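Local coordinates for surface protein SPB1 (Streptococcus agalactiae, PDB 4UZG) that forms the backbone subunit of the group B streptococcus pilus 2b, and is probably linked into the fibre by sortase, at residues V130-G134 with D203-V207. Sequence-based numbering, arbitrary orientation.
Sequences VLKSG and DTNNV. With CA (calcium ion), chain E.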
ATOM      1  N   VAL A 130       3.554   4.281   5.540  1.00  5.85           N
ATOM      2  CA  VAL A 130       4.469   4.232   4.399  1.00  5.72           C
ATOM      3  C   VAL A 130       4.740   2.779   4.030  1.00  5.43           C
ATOM      4  O   VAL A 130       5.123   1.972   4.878  1.00  5.76           O
ATOM      5  CB  VAL A 130       5.781   4.987   4.694  1.00  6.04           C
ATOM      6  CG1 VAL A 130       6.760   4.846   3.525  1.00  6.77           C
ATOM      7  CG2 VAL A 130       5.510   6.459   4.990  1.00  7.31           C
ATOM      8  N   LEU A 131       4.502   2.428   2.764  1.00  5.33           N
ATOM      9  CA  LEU A 131       4.741   1.076   2.294  1.00  4.86           C
ATOM     10  C   LEU A 131       6.239   0.792   2.270  1.00  5.55           C
ATOM     11  O   LEU A 131       7.011   1.625   1.770  1.00  5.73           O
ATOM     12  CB  LEU A 131       4.129   0.898   0.898  1.00  5.62           C
ATOM     13  CG  LEU A 131       4.126  -0.519   0.320  1.00  5.77           C
ATOM     14  CD1 LEU A 131       3.269  -1.445   1.162  1.00  7.56           C
ATOM     15  CD2 LEU A 131       3.642  -0.506  -1.109  1.00  6.65           C
ATOM     16  N   LYS A 132       6.653  -0.375   2.752  1.00  5.64           N
ATOM     17  CA  LYS A 132       8.059  -0.719   2.842  1.00  6.09           C
ATOM     18  C   LYS A 132       8.350  -2.016   2.100  1.00  5.91           C
ATOM     19  O   LYS A 132       7.453  -2.662   1.559  1.00  6.84           O
ATOM     20  CB  LYS A 132       8.472  -0.832   4.324  1.00  7.00           C
ATOM     21  CG  LYS A 132       8.267   0.426   5.144  1.00  7.13           C
ATOM     22  CD  LYS A 132       9.202   1.564   4.744  1.00  7.04           C
ATOM     23  CE  LYS A 132       8.990   2.783   5.640  1.00  8.31           C
ATOM     24  NZ  LYS A 132       9.908   3.895   5.342  1.00  8.52           N
ATOM     25  N   SER A 133       9.622  -2.415   2.067  1.00  6.14           N
ATOM     26  CA  SER A 133      10.059  -3.468   1.166  1.00  7.52           C
ATOM     27  C   SER A 133       9.536  -4.862   1.471  1.00  7.53           C
ATOM     28  O   SER A 133       9.603  -5.740   0.612  1.00  8.40           O
ATOM     29  CB  SER A 133      11.579  -3.520   1.122  1.00  8.83           C
ATOM     30  OG  SER A 133      12.057  -4.035   2.338  1.00  9.43           O
ATOM     31  N   GLY A 134       9.051  -5.097   2.695  1.00  6.89           N
ATOM     32  CA  GLY A 134       8.541  -6.400   3.049  1.00  7.30           C
ATOM     33  C   GLY A 134       7.175  -6.740   2.489  1.00  7.52           C
ATOM     34  O   GLY A 134       6.733  -7.869   2.593  1.00  8.60           O
ATOM     35  N   ASP A 203      17.323   2.911  -2.547  1.00  7.86           N
ATOM     36  CA  ASP A 203      16.733   2.781  -1.213  1.00  7.13           C
ATOM     37  C   ASP A 203      15.730   1.646  -1.342  1.00  6.53           C
ATOM     38  O   ASP A 203      14.694   1.781  -2.015  1.00  6.80           O
ATOM     39  CB  ASP A 203      16.031   4.067  -0.787  1.00  7.80           C
ATOM     40  CG  ASP A 203      15.416   3.983   0.592  1.00  7.87           C
ATOM     41  OD1 ASP A 203      15.253   2.875   1.139  1.00  8.11           O
ATOM     42  OD2 ASP A 203      15.067   5.061   1.131  1.00  8.98           O
ATOM     43  N   THR A 204      16.034   0.506  -0.730  1.00  7.08           N
ATOM     44  CA  THR A 204      15.183  -0.665  -0.883  1.00  7.32           C
ATOM     45  C   THR A 204      13.757  -0.435  -0.357  1.00  6.57           C
ATOM     46  O   THR A 204      12.843  -1.188  -0.719  1.00  6.85           O
ATOM     47  CB  THR A 204      15.780  -1.901  -0.217  1.00  8.32           C
ATOM     48  OG1 THR A 204      15.990  -1.632   1.174  1.00  9.03           O
ATOM     49  CG2 THR A 204      17.099  -2.287  -0.879  1.00 10.36           C
ATOM     50  N   ASN A 205      13.572   0.587   0.482  1.00  5.85           N
ATOM     51  CA  ASN A 205      12.254   0.949   1.002  1.00  6.13           C
ATOM     52  C   ASN A 205      11.604   2.120   0.274  1.00  5.76           C
ATOM     53  O   ASN A 205      10.572   2.601   0.752  1.00  6.08           O
ATOM     54  CB  ASN A 205      12.339   1.246   2.492  1.00  6.30           C
ATOM     55  CG  ASN A 205      12.682   0.017   3.286  1.00  7.00           C
ATOM     56  OD1 ASN A 205      11.944  -0.981   3.248  1.00  7.73           O
ATOM     57  ND2 ASN A 205      13.821   0.064   4.000  1.00  8.47           N
ATOM     58  N   ASN A 206      12.140   2.562  -0.868  1.00  5.65           N
ATOM     59  CA  ASN A 206      11.547   3.710  -1.520  1.00  5.32           C
ATOM     60  C   ASN A 206      11.840   3.772  -3.010  1.00  5.56           C
ATOM     61  O   ASN A 206      12.926   4.180  -3.427  1.00  6.69           O
ATOM     62  CB  ASN A 206      12.002   5.011  -0.852  1.00  6.47           C
ATOM     63  CG  ASN A 206      11.316   6.210  -1.442  1.00  6.57           C
ATOM     64  OD1 ASN A 206      10.211   6.116  -1.978  1.00  6.76           O
ATOM     65  ND2 ASN A 206      11.942   7.351  -1.322  1.00  8.34           N
ATOM     66  N   VAL A 207      10.862   3.389  -3.837  1.00  5.04           N
ATOM     67  CA  VAL A 207      10.892   3.641  -5.269  1.00  5.52           C
ATOM     68  C   VAL A 207      10.967   5.128  -5.524  1.00  5.03           C
ATOM     69  O   VAL A 207      10.163   5.882  -4.957  1.00  5.81           O
ATOM     70  CB  VAL A 207       9.599   3.077  -5.906  1.00  5.18           C
ATOM     71  CG1 VAL A 207       9.323   3.630  -7.298  1.00  5.75           C
ATOM     72  CG2 VAL A 207       9.610   1.548  -5.914  1.00  5.74           C
TER
HETATM   73 CA    CA E1474       8.973   7.374  -3.609  0.92  8.33          CA
HETATM   74  O   HOH W   1      10.393   4.592   2.597  1.00  7.20           O
HETATM   75  O   HOH W   2      14.662  -3.359   2.815  1.00 10.57           O
HETATM   76  O   HOH W   3       8.950   8.800  -1.668  1.00 18.05           O
HETATM   77  O   HOH W   4       8.378   8.389  -5.664  1.00  7.52           O
HETATM   78  O   HOH W   5       6.647   8.292  -3.286  1.00 17.83           O
HETATM   79  O   HOH W   6       7.492   5.546  -3.489  1.00  7.29           O
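Asn205 reaches across to the backbone of Ser133 with its carboxamide oxygen: OD1 takes the Ser133 N-H at 3.0 Å, a fairly straight bond (159° at the hydrogen) that lies in the carbonyl plane of the amide. Its CG stands anti to its own carbonyl carbon (chi1 -66°), which swings the amide out of the loop and over to 130-134. Lys132 runs past this side chain at about a right angle, its CD resting 3.9 Å from Asn205 CB. The lysine chain bends at chi2 (-68°), then extends, and NZ donates to a water that in turn donates to Asn205 O, so side chain and backbone of Asn205 are both engaged. Next to the amide bond, Ser133 CB sits 3.2 Å from Thr204 O, while a second water joins Ser133 OG to Thr204 OG1, 2.7 Å from each. The residues just past the end of strand 121-131 of the large mixed sheet meet a loop of the prealbumin-like domain, a small surface contact between two parts of an elongated molecule. The loop turns as a type I beta turn from Asp203 to Asn206, and Asp203 OD1 accepts from Asn205 N in an Asx turn, the N-H arriving from above the carboxylate plane. Just beyond, Asn206 OD1 and Val207 O bind calcium at 2.4 and 2.3 Å, with four waters and Glu208 completing the site.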